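Local coordinates for protein glycosyl hydrolase family 10 (Bacteroides intestinalis DSM 17393, PDB 4QPW) that binds xylan chains through the carbohydrate-binding module described here, one piece of a longer enzyme that probably hydrolyses xylan, at residues T28-K33 with E41-V46; S45-Q50 with L127-I132; H52-H57 with T123-F128; L72-R77 with G97-N102. All blocks are in the same frame, centred on the assembly; numbering follows the deposited sequence.

Contact 1 of 4, residues T28-K33 with E41-V46; sequences TTTIGK and EIKTSV
Thr28 meets Ser45 and Val46 beside the antiparallel pairing of 29-31 with 41-44. Its CB sits 3.3 Å from Ser45 OG, and its CG2 methyl, anti to the carbonyl carbon, packs against the same hydroxyl and against Val46 CG2. Thr28 OG1, between the backbone N and the carbonyl carbon (chi1 49°), touches Val46 CB at 3.7 Å and also reaches water 1 at 2.8 Å. That water donates to Thr29 OG1 and Val46 O as well, linking Thr28 and Thr29 to Val46. An alanine at Thr28 would probably leave water 1 without one of its partners and open a gap beside the CG2 methyl of Val46.

Beyond this end the backbones pair regularly. Thr30 and Lys43 form a hydrogen-bonded pair, each N to the other's O at 2.9 Å; Gly32 and Glu41 form a second such pair, and Ser45 N adds a bond to Thr28 O. Between them lie the non-hydrogen-bonded pairs. In one, Ile31 CG1 rests 4.1 Å from Ile42 CG2, the two side chains side by side and pointing the same way; in the other, Thr29 lies beside Thr44 on the same inward face. Thr44 OG1 is engaged by Phe128 O and Thr29 OG1 by Val25 O. Thr30 and Lys43 occupy the outer face, where Thr30 OG1 and Glu41 O share water 2. This is an antiparallel beta hairpin of one sheet of a beta-sandwich, its Thr29, Ile31, Ile42 and Thr44 face packed over strand 54-57.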
loop_
_atom_site.group_PDB
_atom_site.type_symbol
_atom_site.label_atom_id
_atom_site.label_comp_id
_atom_site.label_asym_id
_atom_site.label_seq_id
_atom_site.Cartn_x
_atom_site.Cartn_y
_atom_site.Cartn_z
ATOM N N THR A 28 -0.132 18.643 -7.272
ATOM C CA THR A 28 0.158 18.733 -5.873
ATOM C C THR A 28 0.468 17.337 -5.225
ATOM O O THR A 28 0.557 17.260 -4.004
ATOM C CB THR A 28 -0.974 19.457 -5.147
ATOM O OG1 THR A 28 -2.187 18.906 -5.525
ATOM C CG2 THR A 28 -0.963 20.967 -5.503
ATOM N N THR A 29 0.631 16.326 -6.064
ATOM C CA THR A 29 0.814 14.903 -5.603
ATOM C C THR A 29 2.036 14.378 -6.269
ATOM O O THR A 29 2.253 14.537 -7.486
ATOM C CB THR A 29 -0.386 14.127 -5.998
ATOM O OG1 THR A 29 -1.600 14.707 -5.489
ATOM C CG2 THR A 29 -0.269 12.671 -5.483
ATOM N N THR A 30 2.839 13.589 -5.506
ATOM C CA THR A 30 3.930 12.824 -6.058
ATOM C C THR A 30 3.941 11.428 -5.452
ATOM O O THR A 30 3.653 11.242 -4.269
ATOM C CB THR A 30 5.294 13.450 -5.868
ATOM O OG1 THR A 30 5.573 13.656 -4.615
ATOM C CG2 THR A 30 5.323 14.835 -6.435
ATOM N N ILE A 31 4.229 10.437 -6.268
ATOM C CA ILE A 31 4.425 9.015 -5.861
ATOM C C ILE A 31 5.749 8.508 -6.390
ATOM O O ILE A 31 5.994 8.573 -7.627
ATOM C CB ILE A 31 3.287 8.130 -6.387
ATOM C CG1 ILE A 31 1.932 8.577 -5.909
ATOM C CG2 ILE A 31 3.546 6.671 -6.054
ATOM C CD1 ILE A 31 0.786 7.856 -6.543
ATOM N N GLY A 32 6.668 8.085 -5.526
ATOM C CA GLY A 32 7.928 7.510 -5.977
ATOM C C GLY A 32 8.844 7.217 -4.814
ATOM O O GLY A 32 8.431 7.330 -3.649
ATOM N N LYS A 33 10.058 6.866 -5.118
ATOM C CA LYS A 33 10.991 6.500 -4.073
ATOM C C LYS A 33 11.640 7.620 -3.409
ATOM O O LYS A 33 12.073 8.620 -4.118
ATOM C CB LYS A 33 12.107 5.665 -4.671
ATOM C CG LYS A 33 11.788 4.278 -4.744
ATOM C CD LYS A 33 11.691 3.522 -3.400
ATOM C CE LYS A 33 12.833 3.628 -2.459
ATOM N NZ LYS A 33 14.077 2.880 -2.882
ATOM N N GLU A 41 7.223 6.776 -1.177
ATOM C CA GLU A 41 6.683 7.985 -0.592
ATOM C C GLU A 41 5.557 8.537 -1.455
ATOM O O GLU A 41 5.693 8.676 -2.670
ATOM C CB GLU A 41 7.815 8.997 -0.437
ATOM C CG GLU A 41 7.434 10.310 0.208
ATOM C CD GLU A 41 8.638 11.136 0.712
ATOM O OE1 GLU A 41 8.748 12.273 0.147
ATOM O OE2 GLU A 41 9.340 10.782 1.605
ATOM N N ILE A 42 4.473 8.881 -0.807
ATOM C CA ILE A 42 3.273 9.479 -1.450
ATOM C C ILE A 42 3.087 10.841 -0.747
ATOM O O ILE A 42 2.764 10.884 0.474
ATOM C CB ILE A 42 2.054 8.630 -1.352
ATOM C CG1 ILE A 42 2.354 7.222 -1.960
ATOM C CG2 ILE A 42 0.857 9.321 -2.006
ATOM C CD1 ILE A 42 2.698 6.150 -0.925
ATOM N N LYS A 43 3.321 11.937 -1.472
ATOM C CA LYS A 43 3.232 13.279 -0.894
ATOM C C LYS A 43 2.135 14.068 -1.531
ATOM O O LYS A 43 2.052 14.141 -2.759
ATOM C CB LYS A 43 4.510 14.003 -1.088
ATOM C CG LYS A 43 5.613 13.614 -0.262
ATOM C CD LYS A 43 6.667 14.746 -0.283
ATOM C CE LYS A 43 5.986 16.062 0.026
ATOM N NZ LYS A 43 6.789 16.925 0.931
ATOM N N THR A 44 1.322 14.691 -0.705
ATOM C CA THR A 44 0.133 15.457 -1.143
ATOM C C THR A 44 0.097 16.751 -0.396
ATOM O O THR A 44 0.391 16.848 0.808
ATOM C CB THR A 44 -1.126 14.790 -0.894
ATOM O OG1 THR A 44 -1.146 14.383 0.492
ATOM C CG2 THR A 44 -1.322 13.582 -1.766
ATOM N N SER A 45 -0.256 17.860 -1.115
ATOM C CA SER A 45 -0.542 19.167 -0.412
ATOM C C SER A 45 -1.952 19.521 -0.514
ATOM O O SER A 45 -2.385 20.495 0.216
ATOM C CB SER A 45 0.400 20.260 -0.884
ATOM O OG SER A 45 0.160 20.544 -2.221
ATOM N N VAL A 46 -2.789 18.875 -1.271
ATOM C CA VAL A 46 -4.226 19.160 -1.456
ATOM C C VAL A 46 -4.980 17.850 -1.398
ATOM O O VAL A 46 -4.681 16.907 -2.213
ATOM C CB VAL A 46 -4.539 19.909 -2.808
ATOM C CG1 VAL A 46 -6.020 20.125 -2.938
ATOM C CG2 VAL A 46 -3.764 21.204 -2.897
HETATM O O HOH W 1 -2.421 16.811 -3.684
HETATM O O HOH W 2 6.566 11.410 -3.350
HETATM O O HOH W 3 3.824 16.538 -3.850
#

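Contact 2 of 4, residues S45-Q50 with L127-I132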
loop_
_atom_site.group_PDB
_atom_site.type_symbol
_atom_site.label_atom_id
_atom_site.label_comp_id
_atom_site.label_asym_id
_atom_site.label_seq_id
_atom_site.Cartn_x
_atom_site.Cartn_y
_atom_site.Cartn_z
ATOM N N SER A 45 -0.256 17.860 -1.115
ATOM C CA SER A 45 -0.542 19.167 -0.412
ATOM C C SER A 45 -1.952 19.521 -0.514
ATOM O O SER A 45 -2.385 20.495 0.216
ATOM C CB SER A 45 0.400 20.260 -0.884
ATOM O OG SER A 45 0.160 20.544 -2.221
ATOM N N VAL A 46 -2.789 18.875 -1.271
ATOM C CA VAL A 46 -4.226 19.160 -1.456
ATOM C C VAL A 46 -4.980 17.850 -1.398
ATOM O O VAL A 46 -4.681 16.907 -2.213
ATOM C CB VAL A 46 -4.539 19.909 -2.808
ATOM C CG1 VAL A 46 -6.020 20.125 -2.938
ATOM C CG2 VAL A 46 -3.764 21.204 -2.897
ATOM N N ALA A 47 -5.977 17.703 -0.569
ATOM C CA ALA A 47 -6.799 16.482 -0.552
ATOM C C ALA A 47 -7.544 16.336 -1.812
ATOM O O ALA A 47 -8.127 17.377 -2.365
ATOM C CB ALA A 47 -7.765 16.529 0.613
ATOM N N ALA A 48 -7.668 15.176 -2.384
ATOM C CA ALA A 48 -8.529 14.937 -3.495
ATOM C C ALA A 48 -9.987 14.903 -3.007
ATOM O O ALA A 48 -10.251 14.688 -1.832
ATOM C CB ALA A 48 -8.176 13.577 -4.158
ATOM N N SER A 49 -10.926 14.933 -3.938
ATOM C CA SER A 49 -12.361 14.849 -3.558
ATOM C C SER A 49 -12.801 13.479 -3.249
ATOM O O SER A 49 -13.884 13.274 -2.633
ATOM C CB SER A 49 -13.231 15.475 -4.718
ATOM O OG SER A 49 -13.001 14.827 -5.890
ATOM N N GLN A 50 -12.080 12.442 -3.739
ATOM C CA GLN A 50 -12.376 11.045 -3.454
ATOM C C GLN A 50 -11.076 10.343 -3.028
ATOM O O GLN A 50 -10.019 10.565 -3.610
ATOM C CB GLN A 50 -12.992 10.316 -4.650
ATOM C CG GLN A 50 -14.189 11.076 -5.303
ATOM C CD GLN A 50 -15.242 10.182 -5.928
ATOM O OE1 GLN A 50 -15.556 9.080 -5.429
ATOM N NE2 GLN A 50 -15.770 10.628 -7.091
ATOM N N LEU A 127 -7.676 11.176 0.302
ATOM C CA LEU A 127 -8.145 12.167 1.288
ATOM C C LEU A 127 -7.098 12.625 2.200
ATOM O O LEU A 127 -7.299 13.565 3.039
ATOM C CB LEU A 127 -9.286 11.557 2.104
ATOM C CG LEU A 127 -10.472 11.136 1.300
ATOM C CD1 LEU A 127 -11.567 10.406 2.145
ATOM C CD2 LEU A 127 -11.116 12.311 0.562
ATOM N N PHE A 128 -5.873 12.022 2.247
ATOM C CA PHE A 128 -4.815 12.381 3.144
ATOM C C PHE A 128 -3.950 13.441 2.638
ATOM O O PHE A 128 -3.444 13.344 1.498
ATOM C CB PHE A 128 -3.948 11.126 3.521
ATOM C CG PHE A 128 -2.862 11.438 4.501
ATOM C CD1 PHE A 128 -3.146 11.623 5.854
ATOM C CD2 PHE A 128 -1.588 11.640 4.134
ATOM C CE1 PHE A 128 -2.128 11.919 6.749
ATOM C CE2 PHE A 128 -0.590 11.878 5.026
ATOM C CZ PHE A 128 -0.832 12.101 6.329
ATOM N N VAL A 129 -3.713 14.500 3.431
ATOM C CA VAL A 129 -2.813 15.559 3.184
ATOM C C VAL A 129 -1.533 15.443 3.948
ATOM O O VAL A 129 -1.586 15.476 5.184
ATOM C CB VAL A 129 -3.455 16.984 3.396
ATOM C CG1 VAL A 129 -2.472 18.051 3.057
ATOM C CG2 VAL A 129 -4.706 17.074 2.601
ATOM N N GLY A 130 -0.404 15.288 3.325
ATOM C CA GLY A 130 0.877 15.170 3.955
ATOM C C GLY A 130 1.752 14.148 3.238
ATOM O O GLY A 130 1.652 13.975 2.023
ATOM N N THR A 131 2.619 13.513 4.000
ATOM C CA THR A 131 3.579 12.509 3.436
ATOM C C THR A 131 3.247 11.155 4.056
ATOM O O THR A 131 3.204 11.035 5.309
ATOM C CB THR A 131 4.969 12.898 3.743
ATOM O OG1 THR A 131 5.275 14.240 3.198
ATOM C CG2 THR A 131 6.022 11.956 3.137
ATOM N N ILE A 132 3.009 10.149 3.206
ATOM C CA ILE A 132 2.938 8.714 3.592
ATOM C C ILE A 132 4.211 8.065 3.132
ATOM O O ILE A 132 4.658 8.238 1.983
ATOM C CB ILE A 132 1.713 8.093 2.967
ATOM C CG1 ILE A 132 0.444 8.755 3.496
ATOM C CG2 ILE A 132 1.750 6.582 3.208
ATOM C CD1 ILE A 132 -0.788 8.301 2.760
#
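Val129 and Leu127 reach across to the loop 45-50 mainly with methyl groups. The apolar part of the contact is small: Val129 CG2 lies 3.7 Å from Ala47 CB, one methyl against another. With CG1 anti to the backbone N (chi1 -177°), Val129 turns CG1 to Ser45 and CG2 to Ala47, so that its two methyls divide this part of the loop between them.

Most of the remaining touches set carbon against backbone. Val129 CG2 comes to 3.5 Å from Ala47 N, and Val129 CG1 to 3.7 Å from Ser45 O. Farther along, Leu127 extends back to the loop although its CB points away. Leu127 CD2 ends 3.5 Å from Ala48 O. The same Leu127 CD2 brushes Gln50 C, the carbonyl carbon, at 4.1 Å. Ala47 CB in turn faces Leu127 O at 3.9 Å, beside the nearest pair of CA atoms, those of Ala47 and Leu127.

Hydrogen bonds do not join the two segments directly; they flank the contact. Ala48 is backbone-bonded to Gly126, Leu127 N is held by Asn51 OD1, and the hydroxyl of Thr44 bonds both Phe128 O and Gly130 N.

Both segments lie on connections between the sheets: 45-50 leads from strand 39-44 to strand 54-57, and the loop through Leu127 leads from strand 120-124 to strand 130-141. Two such connections lying against each other, largely at the surface, close one end of the beta-sandwich.

Contact 3 of 4, residues H52-H57 with T123-F128; sequences HFIQYH and TQSGLF. With XYP (beta-D-xylopyranose), chain B; XYP (beta-D-xylopyranose), chain C.
The xylan-binding site lies on one face of an antiparallel sheet in which Gln55 and Gln124, a non-hydrogen-bonded pair on strands 54-57 and 120-124, stand side by side beneath the sugar; Glu20, Trp18 and Trp91 also belong to the pocket. His52 flanks them: C4 of the chain B xylose sits 3.8 Å above the plane of the His52 ring, over its centre. Tyr56 and Thr123 are bonded backbone to backbone in both directions and turn their side chains to the opposite, inward face; Thr123 O lies over the centre of the Tyr56 ring. Tyr56 OH and Ser125 OG share a hydrogen bond of 2.8 Å, OG lying in the ring plane at its edge. A phenylalanine in place of Tyr56 would probably leave the buried Ser125 hydroxyl, at the start of a type I turn, without this mate. Ile54 O takes Ser125 N.

The amides of Gln55 and Gln124, planes 73° apart, share the ligand. Gln124 NE2 donates nearly straight (172°) to O3 of the chain B xylose and weakly to Gln55 OE1. Gln55 OE1 accepts from O2 of chain B at 2.6 Å, while Gln55 NE2 donates to O4 of chain C at 3.1 Å.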
loop_
_atom_site.group_PDB
_atom_site.type_symbol
_atom_site.label_atom_id
_atom_site.label_comp_id
_atom_site.label_asym_id
_atom_site.label_seq_id
_atom_site.Cartn_x
_atom_site.Cartn_y
_atom_site.Cartn_z
ATOM N N HIS A 52 -10.083 7.327 -3.829
ATOM C CA HIS A 52 -9.438 6.587 -4.899
ATOM C C HIS A 52 -8.783 7.466 -5.915
ATOM O O HIS A 52 -8.132 6.903 -6.803
ATOM C CB HIS A 52 -10.404 5.633 -5.579
ATOM C CG HIS A 52 -11.442 6.267 -6.492
ATOM N ND1 HIS A 52 -11.327 6.405 -7.858
ATOM C CD2 HIS A 52 -12.606 6.817 -6.142
ATOM C CE1 HIS A 52 -12.430 7.037 -8.326
ATOM N NE2 HIS A 52 -13.211 7.253 -7.300
ATOM N N PHE A 53 -8.921 8.795 -5.815
ATOM C CA PHE A 53 -8.239 9.625 -6.771
ATOM C C PHE A 53 -6.745 9.680 -6.591
ATOM O O PHE A 53 -6.037 10.225 -7.425
ATOM C CB PHE A 53 -8.811 11.062 -6.624
ATOM C CG PHE A 53 -10.103 11.301 -7.393
ATOM C CD1 PHE A 53 -10.849 10.371 -7.867
ATOM C CD2 PHE A 53 -10.491 12.644 -7.608
ATOM C CE1 PHE A 53 -12.073 10.659 -8.600
ATOM C CE2 PHE A 53 -11.717 12.926 -8.288
ATOM C CZ PHE A 53 -12.464 11.990 -8.787
ATOM N N ILE A 54 -6.178 9.122 -5.467
ATOM C CA ILE A 54 -4.727 8.866 -5.373
ATOM C C ILE A 54 -4.607 7.382 -5.049
ATOM O O ILE A 54 -4.904 6.984 -3.887
ATOM C CB ILE A 54 -4.052 9.725 -4.398
ATOM C CG1 ILE A 54 -4.276 11.228 -4.708
ATOM C CG2 ILE A 54 -2.557 9.403 -4.384
ATOM C CD1 ILE A 54 -3.680 12.162 -3.704
ATOM N N GLN A 55 -4.337 6.577 -6.063
ATOM C CA GLN A 55 -4.322 5.084 -5.897
ATOM C C GLN A 55 -3.119 4.513 -6.555
ATOM O O GLN A 55 -2.607 5.040 -7.569
ATOM C CB GLN A 55 -5.623 4.471 -6.405
ATOM C CG GLN A 55 -5.853 4.657 -7.904
ATOM C CD GLN A 55 -7.110 3.990 -8.390
ATOM O OE1 GLN A 55 -7.574 2.986 -7.846
ATOM N NE2 GLN A 55 -7.730 4.579 -9.426
ATOM N N TYR A 56 -2.577 3.432 -5.955
ATOM C CA TYR A 56 -1.280 2.942 -6.369
ATOM C C TYR A 56 -1.135 1.515 -5.888
ATOM O O TYR A 56 -1.543 1.179 -4.770
ATOM C CB TYR A 56 -0.158 3.866 -5.827
ATOM C CG TYR A 56 -0.302 4.340 -4.415
ATOM C CD1 TYR A 56 -1.108 5.470 -4.110
ATOM C CD2 TYR A 56 0.282 3.710 -3.335
ATOM C CE1 TYR A 56 -1.371 5.868 -2.842
ATOM C CE2 TYR A 56 0.088 4.118 -2.074
ATOM C CZ TYR A 56 -0.754 5.194 -1.782
ATOM O OH TYR A 56 -0.915 5.612 -0.478
ATOM N N HIS A 57 -0.480 0.708 -6.694
ATOM C CA HIS A 57 -0.118 -0.645 -6.209
ATOM C C HIS A 57 1.129 -0.514 -5.399
ATOM O O HIS A 57 2.132 0.129 -5.791
ATOM C CB HIS A 57 0.167 -1.584 -7.375
ATOM C CG HIS A 57 -1.038 -1.905 -8.214
ATOM N ND1 HIS A 57 -0.907 -2.719 -9.330
ATOM C CD2 HIS A 57 -2.348 -1.536 -8.113
ATOM C CE1 HIS A 57 -2.104 -2.817 -9.899
ATOM N NE2 HIS A 57 -2.983 -2.116 -9.208
ATOM N N THR A 123 -3.741 0.358 -3.078
ATOM C CA THR A 123 -3.582 1.220 -1.905
ATOM C C THR A 123 -4.119 2.588 -2.303
ATOM O O THR A 123 -3.851 3.090 -3.411
ATOM C CB THR A 123 -2.103 1.285 -1.542
ATOM O OG1 THR A 123 -1.568 -0.090 -1.517
ATOM C CG2 THR A 123 -1.891 1.838 -0.198
ATOM N N GLN A 124 -4.932 3.208 -1.439
ATOM C CA GLN A 124 -5.617 4.465 -1.742
ATOM C C GLN A 124 -5.541 5.437 -0.585
ATOM O O GLN A 124 -5.783 5.024 0.594
ATOM C CB GLN A 124 -7.075 4.200 -2.114
ATOM C CG GLN A 124 -7.216 3.206 -3.244
ATOM C CD GLN A 124 -8.622 2.999 -3.829
ATOM O OE1 GLN A 124 -9.592 3.334 -3.161
ATOM N NE2 GLN A 124 -8.750 2.597 -5.028
ATOM N N SER A 125 -5.222 6.706 -0.878
ATOM C CA SER A 125 -5.012 7.704 0.158
ATOM C C SER A 125 -5.385 9.127 -0.324
ATOM O O SER A 125 -4.827 10.043 0.208
ATOM C CB SER A 125 -3.604 7.587 0.664
ATOM O OG SER A 125 -2.653 7.787 -0.357
ATOM N N GLY A 126 -6.296 9.221 -1.269
ATOM C CA GLY A 126 -6.607 10.569 -1.809
ATOM C C GLY A 126 -7.064 11.597 -0.776
ATOM O O GLY A 126 -6.845 12.819 -1.029
ATOM N N LEU A 127 -7.676 11.176 0.302
ATOM C CA LEU A 127 -8.145 12.167 1.288
ATOM C C LEU A 127 -7.098 12.625 2.200
ATOM O O LEU A 127 -7.299 13.565 3.039
ATOM C CB LEU A 127 -9.286 11.557 2.104
ATOM C CG LEU A 127 -10.472 11.136 1.300
ATOM C CD1 LEU A 127 -11.567 10.406 2.145
ATOM C CD2 LEU A 127 -11.116 12.311 0.562
ATOM N N PHE A 128 -5.873 12.022 2.247
ATOM C CA PHE A 128 -4.815 12.381 3.144
ATOM C C PHE A 128 -3.950 13.441 2.638
ATOM O O PHE A 128 -3.444 13.344 1.498
ATOM C CB PHE A 128 -3.948 11.126 3.521
ATOM C CG PHE A 128 -2.862 11.438 4.501
ATOM C CD1 PHE A 128 -3.146 11.623 5.854
ATOM C CD2 PHE A 128 -1.588 11.640 4.134
ATOM C CE1 PHE A 128 -2.128 11.919 6.749
ATOM C CE2 PHE A 128 -0.590 11.878 5.026
ATOM C CZ PHE A 128 -0.832 12.101 6.329
HETATM C C1 XYP B . -11.137 2.440 -9.801
HETATM C C2 XYP B . -10.778 2.483 -8.342
HETATM C C3 XYP B . -11.972 2.149 -7.461
HETATM C C4 XYP B . -13.143 3.088 -7.854
HETATM C C5 XYP B . -13.335 3.044 -9.324
HETATM O O2 XYP B . -9.754 1.528 -8.063
HETATM O O3 XYP B . -11.596 2.317 -6.063
HETATM O O4 XYP B . -14.288 2.643 -7.115
HETATM O O5 XYP B . -12.184 3.458 -10.032
HETATM C C1 XYP C . -8.302 0.813 -13.600
HETATM C C2 XYP C . -8.513 2.313 -13.937
HETATM C C3 XYP C . -8.862 2.976 -12.624
HETATM C C4 XYP C . -9.923 2.272 -11.856
HETATM C C5 XYP C . -9.575 0.808 -11.665
HETATM O O2 XYP C . -7.384 2.916 -14.550
HETATM O O3 XYP C . -9.255 4.369 -12.833
HETATM O O4 XYP C . -10.033 2.861 -10.540
HETATM O O5 XYP C . -9.359 0.199 -12.957
#

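Contact 4 of 4, residues L72-R77 with G97-N102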
loop_
_atom_site.group_PDB
_atom_site.type_symbol
_atom_site.label_atom_id
_atom_site.label_comp_id
_atom_site.label_asym_id
_atom_site.label_seq_id
_atom_site.Cartn_x
_atom_site.Cartn_y
_atom_site.Cartn_z
ATOM N N LEU A 72 -1.331 -9.812 5.129
ATOM C CA LEU A 72 -0.627 -8.692 4.534
ATOM C C LEU A 72 0.140 -7.966 5.661
ATOM O O LEU A 72 -0.495 -7.648 6.716
ATOM C CB LEU A 72 -1.632 -7.716 3.921
ATOM C CG LEU A 72 -1.140 -6.367 3.496
ATOM C CD1 LEU A 72 -0.174 -6.433 2.324
ATOM C CD2 LEU A 72 -2.324 -5.420 3.178
ATOM N N LYS A 73 1.401 -7.720 5.493
ATOM C CA LYS A 73 2.213 -6.918 6.425
ATOM C C LYS A 73 2.714 -5.727 5.713
ATOM O O LYS A 73 3.274 -5.843 4.580
ATOM C CB LYS A 73 3.352 -7.687 7.039
ATOM C CG LYS A 73 2.927 -8.911 7.802
ATOM C CD LYS A 73 4.052 -9.592 8.578
ATOM C CE LYS A 73 3.524 -10.771 9.409
ATOM N NZ LYS A 73 4.568 -11.380 10.238
ATOM N N MET A 74 2.575 -4.522 6.273
ATOM C CA MET A 74 3.120 -3.306 5.687
ATOM C C MET A 74 3.713 -2.442 6.739
ATOM O O MET A 74 3.023 -2.237 7.786
ATOM C CB MET A 74 1.996 -2.587 4.997
ATOM C CG MET A 74 2.382 -1.438 4.110
ATOM S SD MET A 74 1.014 -0.458 3.441
ATOM C CE MET A 74 -0.027 -2.160 3.044
ATOM N N MET A 75 4.884 -1.935 6.538
ATOM C CA MET A 75 5.470 -0.944 7.467
ATOM C C MET A 75 5.235 0.443 6.896
ATOM O O MET A 75 5.641 0.734 5.747
ATOM C CB MET A 75 6.908 -1.241 7.740
ATOM C CG MET A 75 7.569 -0.122 8.541
ATOM S SD MET A 75 9.059 -0.536 9.476
ATOM C CE MET A 75 10.265 0.521 8.767
ATOM N N VAL A 76 4.556 1.277 7.674
ATOM C CA VAL A 76 4.001 2.577 7.215
ATOM C C VAL A 76 4.202 3.611 8.290
ATOM O O VAL A 76 4.076 3.308 9.507
ATOM C CB VAL A 76 2.518 2.471 6.923
ATOM C CG1 VAL A 76 1.915 3.765 6.377
ATOM C CG2 VAL A 76 2.202 1.293 6.077
ATOM N N ARG A 77 4.477 4.838 7.887
ATOM C CA ARG A 77 4.336 6.018 8.798
ATOM C C ARG A 77 3.822 7.160 7.923
ATOM O O ARG A 77 3.887 7.169 6.661
ATOM C CB ARG A 77 5.612 6.347 9.477
ATOM C CG ARG A 77 6.636 6.889 8.662
ATOM C CD ARG A 77 7.892 7.411 9.419
ATOM N NE ARG A 77 8.828 8.161 8.680
ATOM C CZ ARG A 77 10.002 8.755 9.082
ATOM N NH1 ARG A 77 10.444 8.711 10.378
ATOM N NH2 ARG A 77 10.735 9.368 8.136
ATOM N N GLY A 97 -9.355 -3.721 3.552
ATOM C CA GLY A 97 -9.159 -3.248 4.886
ATOM C C GLY A 97 -8.490 -1.907 4.914
ATOM O O GLY A 97 -8.424 -1.236 3.884
ATOM N N SER A 98 -8.082 -1.469 6.064
ATOM C CA SER A 98 -7.415 -0.202 6.204
ATOM C C SER A 98 -6.423 -0.212 7.340
ATOM O O SER A 98 -6.586 -1.042 8.298
ATOM C CB SER A 98 -8.365 0.938 6.371
ATOM O OG SER A 98 -8.990 0.804 7.610
ATOM N N PHE A 99 -5.414 0.635 7.292
ATOM C CA PHE A 99 -4.481 0.850 8.371
ATOM C C PHE A 99 -4.494 2.329 8.789
ATOM O O PHE A 99 -4.445 3.239 7.950
ATOM C CB PHE A 99 -3.033 0.442 7.985
ATOM C CG PHE A 99 -2.796 -1.002 7.618
ATOM C CD1 PHE A 99 -3.325 -2.036 8.356
ATOM C CD2 PHE A 99 -1.992 -1.339 6.528
ATOM C CE1 PHE A 99 -3.079 -3.353 8.045
ATOM C CE2 PHE A 99 -1.734 -2.648 6.248
ATOM C CZ PHE A 99 -2.233 -3.652 7.004
ATOM N N SER A 100 -4.492 2.544 10.098
ATOM C CA SER A 100 -4.423 3.915 10.671
ATOM C C SER A 100 -3.019 4.155 11.208
ATOM O O SER A 100 -2.650 3.544 12.227
ATOM C CB SER A 100 -5.464 4.057 11.811
ATOM O OG SER A 100 -6.766 3.955 11.197
ATOM N N PHE A 101 -2.257 4.903 10.466
ATOM C CA PHE A 101 -0.851 5.133 10.700
ATOM C C PHE A 101 -0.611 6.347 11.538
ATOM O O PHE A 101 -1.557 7.177 11.710
ATOM C CB PHE A 101 -0.100 5.125 9.359
ATOM C CG PHE A 101 -0.563 6.181 8.391
ATOM C CD1 PHE A 101 -0.240 7.526 8.541
ATOM C CD2 PHE A 101 -1.369 5.858 7.336
ATOM C CE1 PHE A 101 -0.711 8.515 7.676
ATOM C CE2 PHE A 101 -1.838 6.810 6.460
ATOM C CZ PHE A 101 -1.510 8.137 6.608
ATOM N N ASN A 102 0.587 6.479 12.000
ATOM C CA ASN A 102 0.983 7.659 12.806
ATOM C C ASN A 102 2.342 8.039 12.427
ATOM O O ASN A 102 2.905 7.663 11.336
ATOM C CB ASN A 102 0.767 7.373 14.322
ATOM C CG ASN A 102 1.758 6.450 14.891
ATOM O OD1 ASN A 102 2.676 5.982 14.263
ATOM N ND2 ASN A 102 1.653 6.239 16.235
HETATM O O HOH W 4 2.680 4.363 11.645
#
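The Phe99 ring receives Met74 at its edge: Met74 CE lies in the ring plane, 3.7 Å from Phe99 CE2, although Met74 was modelled in two conformers and this methyl contact is therefore doubtful. Met74 CB is 3.9 Å from the same Phe99 CE2. Leu72 CD2 approaches this carbon as well, at 4.2 Å and obliquely. Phe86 and Tyr108 also meet the Phe99 ring, both with inclined planes. Phe101, the second ring, forms an edge-to-face stack with Phe128; Val76 CG1 packs 3.8 Å from Phe101 CB and also touches CD2. A chi1 of 60° sets Phe101 CG, between the backbone N and the carbonyl carbon, 4.0 Å from Val76 CG1.

Strands 72-77 and 97-101 belong to different sheets. Their axes pass 7.3 Å apart at a crossing angle of -41°, and no hydrogen bond joins them directly. Polar links gather where they converge. Water 4 accepts from Asn102 N at 3.0 Å and probably donates to Val76 O at 2.8 Å, and Arg77 CA makes a CA-H...O contact with Asn102 O. The Arg77 guanidinium turns away to Gln133, and Asn102 OD1 is bonded to Glu104 N.

Cohesion between the facing sheets thus rests on buried hydrocarbon and aromatic surface, the hallmark of a beta-sandwich core, with a water probably bridging the backbones at one end.

Contacts 1, 2 and 3 cluster at one end of the beta-sandwich, their centres 8 to 10 Å apart, while the centre of contact 4 lies 13 to 17 Å from theirs. Contact 1 comes first along the chain; contact 2 begins where it ends, and contacts 2 and 3 share Leu127 and Phe128. Contact 4 falls between the two halves of contacts 2 and 3. Strands 39-44, 130-141 and 69-78 are consecutive neighbours in one sheet; strands 54-57, 120-124 and 95-101 belong to the other. Contact 1 therefore packs behind strand 54-57, one of the two xylose-binding strands of contact 3, contact 2 packs together two connections between the sheets, and contact 4 joins them through the core.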